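Local coordinates for protein transketolase (Campylobacter jejuni, PDB 3L84) that belongs to the transketolase family of thiamine diphosphate-binding proteins, carrying two domains of the thiamine diphosphate-binding fold and a smaller C-terminal domain, at residues L520-E525 against Q573-K578; P560-F565 against Y593-K598; V584-S589 against F618-S623. All coordinates share one frame; numbering follows the deposited sequence. Where two conformers were deposited one is given.

Contact 1 (L520-E525 against Q573-K578); sequences LKESKE and QERLLK
Glu-522 and Arg-575 join the two segments through a side-on, two-pronged salt bridge. Arg-575 NH2 donates to Glu-522 OE1 over 2.9 Å, and at 179° the bond is essentially straight. The second prong, Arg-575 NE to Glu-522 OE2, has the same length of 2.9 Å but bends to 158°, its acceptor lying somewhat out of the guanidinium plane. Both carboxylate oxygens use their syn lone pairs, and the two flat groups are nearly coplanar, with 23° between their planes. Water 1 adds a bridge, donating to Glu-522 OE2 at 2.7 Å and to the backbone O of Arg-575 at 2.7 Å, so that OE2 accepts two bonds. Both side chains leave the backbone with CG opposite N and run on extended, meeting at about a right angle. Behind them, Ser-523 N bonds to the side chain of Asn-555, which also donates to Leu-576 O, so one asparagine of strand 554-558 holds both backbones. Phe-510 makes a cation-pi contact with Arg-575. The pairing fixes the rotation of both charged groups and ties the chain leaving edge strand 518-521 to the end of helix 570-576; at this partly exposed site, solvent would probably weaken its electrostatic gain.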
loop_
_atom_site.group_PDB
_atom_site.type_symbol
_atom_site.label_atom_id
_atom_site.label_comp_id
_atom_site.label_asym_id
_atom_site.label_seq_id
_atom_site.Cartn_x
_atom_site.Cartn_y
_atom_site.Cartn_z
ATOM N N LEU A 520 -21.111 -28.830 5.712
ATOM C CA LEU A 520 -21.473 -29.464 4.431
ATOM C C LEU A 520 -21.631 -30.968 4.595
ATOM O O LEU A 520 -22.302 -31.618 3.793
ATOM C CB LEU A 520 -20.383 -29.238 3.354
ATOM C CG LEU A 520 -20.320 -27.838 2.853
ATOM C CD1 LEU A 520 -19.089 -27.673 1.993
ATOM C CD2 LEU A 520 -21.575 -27.499 2.053
ATOM N N LYS A 521 -20.952 -31.539 5.588
ATOM C CA LYS A 521 -20.991 -32.984 5.836
ATOM C C LYS A 521 -20.849 -33.156 7.313
ATOM O O LYS A 521 -19.994 -32.509 7.933
ATOM C CB LYS A 521 -19.858 -33.706 5.088
ATOM C CG LYS A 521 -19.809 -35.204 5.261
ATOM C CD LYS A 521 -18.648 -35.749 4.438
ATOM C CE LYS A 521 -18.390 -37.216 4.634
ATOM N NZ LYS A 521 -17.588 -37.696 3.465
ATOM N N GLU A 522 -21.704 -33.985 7.897
ATOM C CA GLU A 522 -21.694 -34.225 9.337
ATOM C C GLU A 522 -21.801 -35.703 9.576
ATOM O O GLU A 522 -22.699 -36.346 9.046
ATOM C CB GLU A 522 -22.846 -33.506 10.030
ATOM C CG GLU A 522 -22.833 -33.558 11.579
ATOM C CD GLU A 522 -23.862 -32.680 12.256
ATOM O OE1 GLU A 522 -24.931 -32.428 11.668
ATOM O OE2 GLU A 522 -23.621 -32.266 13.405
ATOM N N SER A 523 -20.909 -36.207 10.407
ATOM C CA SER A 523 -20.887 -37.617 10.756
ATOM C C SER A 523 -20.900 -37.783 12.261
ATOM O O SER A 523 -20.196 -37.061 12.983
ATOM C CB SER A 523 -19.640 -38.287 10.176
ATOM O OG SER A 523 -19.588 -38.140 8.765
ATOM N N LYS A 524 -21.660 -38.781 12.720
ATOM C CA LYS A 524 -21.691 -39.139 14.124
ATOM C C LYS A 524 -20.288 -39.559 14.570
ATOM O O LYS A 524 -19.564 -40.259 13.848
ATOM C CB LYS A 524 -22.709 -40.265 14.357
ATOM N N GLU A 525 -19.893 -39.083 15.746
ATOM C CA GLU A 525 -18.593 -39.419 16.340
ATOM C C GLU A 525 -17.443 -39.155 15.353
ATOM O O GLU A 525 -16.546 -39.980 15.172
ATOM C CB GLU A 525 -18.581 -40.867 16.841
ATOM C CG GLU A 525 -19.579 -41.147 17.967
ATOM C CD GLU A 525 -19.293 -40.344 19.245
ATOM O OE1 GLU A 525 -18.109 -40.117 19.566
ATOM O OE2 GLU A 525 -20.263 -39.936 19.918
ATOM N N GLN A 573 -20.212 -23.386 17.435
ATOM C CA GLN A 573 -18.839 -23.728 17.057
ATOM C C GLN A 573 -18.536 -25.177 17.418
ATOM O O GLN A 573 -17.898 -25.880 16.636
ATOM C CB GLN A 573 -17.824 -22.793 17.737
ATOM C CG GLN A 573 -17.954 -21.307 17.291
ATOM C CD GLN A 573 -16.978 -20.367 17.945
ATOM O OE1 GLN A 573 -16.431 -20.674 18.978
ATOM N NE2 GLN A 573 -16.764 -19.189 17.348
ATOM N N GLU A 574 -19.003 -25.608 18.582
ATOM C CA GLU A 574 -18.733 -26.961 19.061
ATOM C C GLU A 574 -19.435 -28.026 18.241
ATOM O O GLU A 574 -18.931 -29.161 18.133
ATOM C CB GLU A 574 -19.122 -27.102 20.542
ATOM C CG GLU A 574 -18.176 -26.365 21.432
ATOM C CD GLU A 574 -18.502 -26.469 22.905
ATOM O OE1 GLU A 574 -19.594 -26.976 23.260
ATOM O OE2 GLU A 574 -17.650 -26.019 23.704
ATOM N N ARG A 575 -20.600 -27.715 17.691
ATOM C CA ARG A 575 -21.241 -28.650 16.790
ATOM C C ARG A 575 -20.413 -28.839 15.523
ATOM O O ARG A 575 -20.272 -29.956 15.034
ATOM C CB ARG A 575 -22.641 -28.214 16.425
ATOM C CG ARG A 575 -23.282 -29.211 15.491
ATOM C CD ARG A 575 -24.767 -29.290 15.604
ATOM N NE ARG A 575 -25.269 -30.140 14.538
ATOM C CZ ARG A 575 -26.547 -30.243 14.220
ATOM N NH1 ARG A 575 -27.459 -29.567 14.912
ATOM N NH2 ARG A 575 -26.903 -31.006 13.192
ATOM N N LEU A 576 -19.882 -27.746 14.974
ATOM C CA LEU A 576 -19.078 -27.849 13.760
ATOM C C LEU A 576 -17.750 -28.565 13.960
ATOM O O LEU A 576 -17.350 -29.404 13.126
ATOM C CB LEU A 576 -18.778 -26.471 13.180
ATOM C CG LEU A 576 -19.828 -25.916 12.210
ATOM C CD1 LEU A 576 -21.263 -25.926 12.766
ATOM C CD2 LEU A 576 -19.415 -24.520 11.770
ATOM N N LEU A 577 -17.050 -28.205 15.033
ATOM C CA LEU A 577 -15.641 -28.514 15.191
ATOM C C LEU A 577 -15.444 -29.761 16.043
ATOM O O LEU A 577 -15.159 -29.689 17.253
ATOM C CB LEU A 577 -14.894 -27.297 15.765
ATOM C CG LEU A 577 -15.028 -25.985 14.940
ATOM C CD1 LEU A 577 -14.380 -24.807 15.690
ATOM C CD2 LEU A 577 -14.456 -26.144 13.533
ATOM N N LYS A 578 -15.537 -30.896 15.383
ATOM C CA LYS A 578 -15.466 -32.185 16.056
ATOM C C LYS A 578 -14.134 -32.889 15.827
ATOM O O LYS A 578 -13.547 -32.797 14.747
ATOM C CB LYS A 578 -16.568 -33.090 15.526
ATOM C CG LYS A 578 -17.968 -32.634 15.859
ATOM C CD LYS A 578 -18.229 -32.614 17.328
ATOM C CE LYS A 578 -19.708 -32.385 17.621
ATOM N NZ LYS A 578 -19.883 -32.262 19.055
HETATM O O HOH W 1 -21.163 -32.446 14.390
#

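Contact 2 (P560-F565 against Y593-K598); sequences PCFELF and YKFCHK
Phe-562 and Phe-565, both on the short helix 562-566, close on Phe-595 from the loop ahead of strand 598-600. Cys-561 is the N-cap of that helix: its SG accepts a weak bond from Leu-564 N at 3.6 Å while its carbonyl O takes Phe-565 N at 3.1 Å; both bonds fall in the first turn of the helix, which carries the two phenylalanines three residues apart. Phe-562 comes next. Its CG stands opposite the backbone N (chi1 -176°), which carries the ring out to the loop, where the edge of Phe-595 meets its face off-centre. The pair is an offset edge-to-face contact: centroids 5.3 Å apart, planes at 65°, with Phe-595 CE2 lying 3.7 Å from Phe-562 CE1. Lys-594 CD also reaches Phe-562 CZ, at 4.3 Å, while the ammonium group of that lysine forms a salt bridge with Glu-566. Phe-565, one turn along, points at the loop and sets CD2 over the centre of the Phe-595 ring; the centroids are 4.4 Å apart and the planes meet at 39°, an oblique pairing. The aliphatic chain of Lys-594 covers the other face of Phe-595, its CG 4.1 Å above the ring plane. Asn-590 of the second subunit packs on Phe-562, so the cluster lies near the dimer interface. No hydrogen bond links the segments: the loop is held to the helix by aromatic and aliphatic packing, and the differing ring inclinations fit Phe-595 to two neighbours at once.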
loop_
_atom_site.group_PDB
_atom_site.type_symbol
_atom_site.label_atom_id
_atom_site.label_comp_id
_atom_site.label_asym_id
_atom_site.label_seq_id
_atom_site.Cartn_x
_atom_site.Cartn_y
_atom_site.Cartn_z
ATOM N N PRO A 560 -16.875 -19.526 4.550
ATOM C CA PRO A 560 -16.794 -18.378 3.675
ATOM C C PRO A 560 -16.413 -17.095 4.385
ATOM O O PRO A 560 -15.959 -16.176 3.710
ATOM C CB PRO A 560 -18.202 -18.319 3.059
ATOM C CG PRO A 560 -19.070 -19.026 4.037
ATOM C CD PRO A 560 -18.218 -20.150 4.536
ATOM N N CYS A 561 -16.624 -16.970 5.697
ATOM C CA CYS A 561 -16.255 -15.736 6.385
ATOM C C CYS A 561 -15.773 -16.008 7.811
ATOM O O CYS A 561 -16.557 -16.247 8.723
ATOM C CB CYS A 561 -17.401 -14.735 6.344
ATOM S SG CYS A 561 -16.935 -13.147 7.080
ATOM N N PHE A 562 -14.469 -15.916 8.010
ATOM C CA PHE A 562 -13.818 -16.105 9.337
ATOM C C PHE A 562 -14.393 -15.146 10.381
ATOM O O PHE A 562 -14.702 -15.572 11.510
ATOM C CB PHE A 562 -12.304 -15.904 9.140
ATOM C CG PHE A 562 -11.433 -16.153 10.349
ATOM C CD1 PHE A 562 -10.739 -17.335 10.481
ATOM C CD2 PHE A 562 -11.241 -15.190 11.282
ATOM C CE1 PHE A 562 -9.891 -17.542 11.569
ATOM C CE2 PHE A 562 -10.392 -15.418 12.389
ATOM C CZ PHE A 562 -9.760 -16.601 12.519
ATOM N N GLU A 563 -14.553 -13.876 10.029
ATOM C CA GLU A 563 -15.007 -12.874 10.996
ATOM C C GLU A 563 -16.406 -13.177 11.517
ATOM O O GLU A 563 -16.690 -12.993 12.699
ATOM C CB GLU A 563 -14.971 -11.479 10.389
ATOM C CG GLU A 563 -13.582 -11.060 9.984
ATOM C CD GLU A 563 -13.207 -11.299 8.514
ATOM O OE1 GLU A 563 -13.809 -12.170 7.834
ATOM O OE2 GLU A 563 -12.369 -10.517 8.010
ATOM N N LEU A 564 -17.297 -13.651 10.648
ATOM C CA LEU A 564 -18.619 -14.025 11.109
ATOM C C LEU A 564 -18.568 -15.257 11.970
ATOM O O LEU A 564 -19.311 -15.351 12.947
ATOM C CB LEU A 564 -19.604 -14.251 9.947
ATOM C CG LEU A 564 -20.023 -13.023 9.185
ATOM C CD1 LEU A 564 -20.895 -13.431 7.980
ATOM C CD2 LEU A 564 -20.722 -12.035 10.076
ATOM N N PHE A 565 -17.699 -16.203 11.652
ATOM C CA PHE A 565 -17.577 -17.406 12.469
ATOM C C PHE A 565 -17.142 -17.069 13.898
ATOM O O PHE A 565 -17.601 -17.680 14.878
ATOM C CB PHE A 565 -16.651 -18.446 11.803
ATOM C CG PHE A 565 -16.673 -19.790 12.435
ATOM C CD1 PHE A 565 -17.844 -20.355 12.927
ATOM C CD2 PHE A 565 -15.512 -20.547 12.450
ATOM C CE1 PHE A 565 -17.834 -21.613 13.487
ATOM C CE2 PHE A 565 -15.514 -21.821 12.986
ATOM C CZ PHE A 565 -16.664 -22.363 13.514
ATOM N N TYR A 593 -5.533 -21.312 13.244
ATOM C CA TYR A 593 -5.327 -22.016 14.512
ATOM C C TYR A 593 -6.269 -21.570 15.619
ATOM O O TYR A 593 -6.376 -22.257 16.617
ATOM C CB TYR A 593 -3.873 -21.857 14.961
ATOM C CG TYR A 593 -2.843 -22.691 14.210
ATOM C CD1 TYR A 593 -2.771 -24.080 14.416
ATOM C CD2 TYR A 593 -1.998 -22.136 13.302
ATOM C CE1 TYR A 593 -1.820 -24.857 13.754
ATOM C CE2 TYR A 593 -1.046 -22.917 12.634
ATOM C CZ TYR A 593 -0.960 -24.268 12.888
ATOM O OH TYR A 593 -0.019 -25.014 12.209
ATOM N N LYS A 594 -7.006 -20.460 15.470
ATOM C CA LYS A 594 -8.066 -20.118 16.404
ATOM C C LYS A 594 -9.092 -21.254 16.469
ATOM O O LYS A 594 -9.644 -21.524 17.543
ATOM C CB LYS A 594 -8.704 -18.796 16.025
ATOM C CG LYS A 594 -9.760 -18.356 16.965
ATOM C CD LYS A 594 -10.200 -16.924 16.739
ATOM C CE LYS A 594 -11.315 -16.551 17.723
ATOM N NZ LYS A 594 -11.570 -15.074 17.760
ATOM N N PHE A 595 -9.346 -21.919 15.349
ATOM C CA PHE A 595 -10.387 -22.937 15.247
ATOM C C PHE A 595 -9.873 -24.320 14.965
ATOM O O PHE A 595 -10.614 -25.282 15.185
ATOM C CB PHE A 595 -11.401 -22.552 14.160
ATOM C CG PHE A 595 -12.062 -21.258 14.403
ATOM C CD1 PHE A 595 -12.906 -21.126 15.480
ATOM C CD2 PHE A 595 -11.874 -20.185 13.551
ATOM C CE1 PHE A 595 -13.529 -19.920 15.744
ATOM C CE2 PHE A 595 -12.517 -18.967 13.815
ATOM C CZ PHE A 595 -13.330 -18.872 14.917
ATOM N N CYS A 596 -8.630 -24.462 14.526
ATOM C CA CYS A 596 -8.078 -25.712 14.011
ATOM C C CYS A 596 -6.903 -26.194 14.833
ATOM O O CYS A 596 -6.114 -25.403 15.361
ATOM C CB CYS A 596 -7.599 -25.536 12.585
ATOM S SG CYS A 596 -8.898 -24.971 11.451
ATOM N N HIS A 597 -6.756 -27.515 14.953
ATOM C CA HIS A 597 -5.585 -28.116 15.571
ATOM C C HIS A 597 -4.397 -28.083 14.643
ATOM O O HIS A 597 -3.247 -27.932 15.106
ATOM C CB HIS A 597 -5.855 -29.558 15.976
ATOM C CG HIS A 597 -6.985 -29.697 16.933
ATOM N ND1 HIS A 597 -6.853 -29.545 18.295
ATOM C CD2 HIS A 597 -8.282 -29.985 16.707
ATOM C CE1 HIS A 597 -8.034 -29.734 18.867
ATOM N NE2 HIS A 597 -8.919 -30.010 17.925
ATOM N N LYS A 598 -4.660 -28.280 13.367
ATOM C CA LYS A 598 -3.626 -28.318 12.350
ATOM C C LYS A 598 -4.051 -27.428 11.192
ATOM O O LYS A 598 -5.237 -27.327 10.923
ATOM C CB LYS A 598 -3.404 -29.736 11.807
ATOM C CG LYS A 598 -2.934 -30.765 12.834
ATOM C CD LYS A 598 -2.699 -32.112 12.179
ATOM C CE LYS A 598 -2.217 -33.084 13.197
ATOM N NZ LYS A 598 -1.945 -34.405 12.500
#

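Contact 3 (V584-S589 against F618-S623); sequences VEAAHS and FGFSVS
Phe-620 meets the backbone of Glu-585 and Ala-586 where the two segments come nearest, the CA atoms of Ala-586 and Phe-620 being 8.1 Å apart and each residue the centre of an inverse gamma turn. The ring leads with its far end: Phe-620 CZ lies 3.6 Å from Glu-585 O and 3.8 Å from Ala-586 CA, both approached obliquely. Ala-586 CB sits over one face of the Phe-620 ring, offset toward the rim, 4.3 Å from Phe-620 CZ. At the ring's edge, near its plane, Val-584 CG1 touches Phe-620 CE1 at 4.1 Å. With CG placed opposite its own carbonyl carbon (chi1 -64°), Phe-620 turns the ring toward the end of strand 580-584. Glu-585 starts its side chain away from the other segment; OE1 accepts from Ser-589 OG at 2.7 Å through its anti lone pair, while OE2 is held by Ser-533 and by a salt bridge to Arg-463. Phe-615 and Leu-539 also pack on Phe-620, extending its apolar surroundings to helices 611-617 and 537-549. Gly-619, at positive phi, is the C-prime residue of the Schellman motif ending helix 611-617, and Ser-621 N-caps helix 622-629. Phe-620 thus projects from a helix-to-helix corner onto the C-terminal end of parallel strand 580-584, in the alpha/beta C-terminal domain of transketolases.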
loop_
_atom_site.group_PDB
_atom_site.type_symbol
_atom_site.label_atom_id
_atom_site.label_comp_id
_atom_site.label_asym_id
_atom_site.label_seq_id
_atom_site.Cartn_x
_atom_site.Cartn_y
_atom_site.Cartn_z
ATOM N N VAL A 584 -7.719 -25.999 5.894
ATOM C CA VAL A 584 -7.108 -26.151 4.600
ATOM C C VAL A 584 -7.406 -24.915 3.737
ATOM O O VAL A 584 -8.557 -24.617 3.416
ATOM C CB VAL A 584 -7.666 -27.405 3.897
ATOM C CG1 VAL A 584 -6.969 -27.595 2.561
ATOM C CG2 VAL A 584 -7.549 -28.673 4.801
ATOM N N GLU A 585 -6.358 -24.174 3.371
ATOM C CA GLU A 585 -6.497 -22.969 2.569
ATOM C C GLU A 585 -5.224 -22.763 1.761
ATOM O O GLU A 585 -4.146 -22.950 2.271
ATOM C CB GLU A 585 -6.733 -21.724 3.442
ATOM C CG GLU A 585 -8.129 -21.572 3.987
ATOM C CD GLU A 585 -8.399 -20.215 4.633
ATOM O OE1 GLU A 585 -7.471 -19.543 5.191
ATOM O OE2 GLU A 585 -9.574 -19.846 4.645
ATOM N N ALA A 586 -5.380 -22.273 0.542
ATOM C CA ALA A 586 -4.251 -21.901 -0.315
ATOM C C ALA A 586 -3.790 -20.493 0.059
ATOM O O ALA A 586 -3.969 -19.512 -0.673
ATOM C CB ALA A 586 -4.618 -21.991 -1.809
ATOM N N ALA A 587 -3.228 -20.403 1.248
ATOM C CA ALA A 587 -2.831 -19.121 1.871
ATOM C C ALA A 587 -1.948 -19.452 3.040
ATOM O O ALA A 587 -1.951 -20.586 3.526
ATOM C CB ALA A 587 -4.073 -18.345 2.337
ATOM N N HIS A 588 -1.226 -18.461 3.538
ATOM C CA HIS A 588 -0.464 -18.616 4.798
ATOM C C HIS A 588 -1.325 -17.960 5.814
ATOM O O HIS A 588 -1.233 -16.731 6.009
ATOM C CB HIS A 588 0.859 -17.887 4.715
ATOM C CG HIS A 588 1.737 -18.135 5.880
ATOM N ND1 HIS A 588 2.687 -17.226 6.254
ATOM C CD2 HIS A 588 1.888 -19.212 6.693
ATOM C CE1 HIS A 588 3.352 -17.706 7.289
ATOM N NE2 HIS A 588 2.882 -18.895 7.593
ATOM N N SER A 589 -2.202 -18.762 6.393
ATOM C CA SER A 589 -3.296 -18.288 7.261
ATOM C C SER A 589 -3.241 -18.974 8.667
ATOM O O SER A 589 -4.040 -19.821 9.083
ATOM C CB SER A 589 -4.660 -18.314 6.549
ATOM O OG SER A 589 -4.832 -19.504 5.790
ATOM N N PHE A 618 2.240 -27.505 -4.259
ATOM C CA PHE A 618 1.989 -27.008 -2.923
ATOM C C PHE A 618 1.123 -27.930 -2.074
ATOM O O PHE A 618 0.779 -27.594 -0.932
ATOM C CB PHE A 618 1.454 -25.550 -3.014
ATOM C CG PHE A 618 2.556 -24.584 -3.317
ATOM C CD1 PHE A 618 3.454 -24.235 -2.333
ATOM C CD2 PHE A 618 2.759 -24.105 -4.591
ATOM C CE1 PHE A 618 4.519 -23.415 -2.652
ATOM C CE2 PHE A 618 3.805 -23.267 -4.915
ATOM C CZ PHE A 618 4.665 -22.901 -3.949
ATOM N N GLY A 619 0.848 -29.136 -2.596
ATOM C CA GLY A 619 0.248 -30.165 -1.768
ATOM C C GLY A 619 -1.240 -30.288 -1.806
ATOM O O GLY A 619 -1.805 -31.045 -1.021
ATOM N N PHE A 620 -1.898 -29.588 -2.702
ATOM C CA PHE A 620 -3.376 -29.563 -2.748
ATOM C C PHE A 620 -3.907 -30.656 -3.627
ATOM O O PHE A 620 -4.308 -30.441 -4.762
ATOM C CB PHE A 620 -3.889 -28.157 -3.096
ATOM C CG PHE A 620 -3.529 -27.151 -2.043
ATOM C CD1 PHE A 620 -4.319 -27.019 -0.908
ATOM C CD2 PHE A 620 -2.377 -26.403 -2.127
ATOM C CE1 PHE A 620 -3.958 -26.154 0.104
ATOM C CE2 PHE A 620 -2.011 -25.551 -1.111
ATOM C CZ PHE A 620 -2.799 -25.427 0.023
ATOM N N SER A 621 -3.811 -31.873 -3.093
ATOM C CA SER A 621 -4.380 -33.079 -3.715
ATOM C C SER A 621 -4.993 -33.922 -2.621
ATOM O O SER A 621 -4.587 -33.842 -1.462
ATOM C CB SER A 621 -3.328 -33.910 -4.456
ATOM O OG SER A 621 -2.502 -34.594 -3.523
ATOM N N VAL A 622 -5.935 -34.768 -3.003
ATOM C CA VAL A 622 -6.568 -35.650 -2.036
ATOM C C VAL A 622 -5.515 -36.552 -1.374
ATOM O O VAL A 622 -5.498 -36.737 -0.147
ATOM C CB VAL A 622 -7.694 -36.484 -2.696
ATOM C CG1 VAL A 622 -8.196 -37.617 -1.746
ATOM C CG2 VAL A 622 -8.817 -35.553 -3.091
ATOM N N SER A 623 -4.651 -37.175 -2.159
ATOM C CA SER A 623 -3.702 -38.127 -1.588
ATOM C C SER A 623 -2.798 -37.441 -0.556
ATOM O O SER A 623 -2.548 -37.999 0.512
ATOM C CB SER A 623 -2.855 -38.776 -2.678
ATOM O OG SER A 623 -3.647 -39.629 -3.491
#

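All three contacts belong to the C-terminal domain, around its mixed five-stranded sheet. Contact 1 is at the surface, and its chemistry is ionic and water-bridged; contacts 2 and 3 are buried, with no hydrogen bond between their segments. Contact 2 draws on helix 562-566 and contact 1 on the next helix, 570-576, and the two contacts touch directly: Gln-573 NE2 is 3.0 Å from Phe-565 O, and Leu-576 packs on Phe-565. Contacts 2 and 3 both use the chain between strands 580-584 and 598-600, in adjoining pieces, yet one gathers three aromatic rings and the other sets a single ring against backbone and small aliphatic groups. Contacts 1 and 3 stay apart, their nearest atoms about 10 Å from each other.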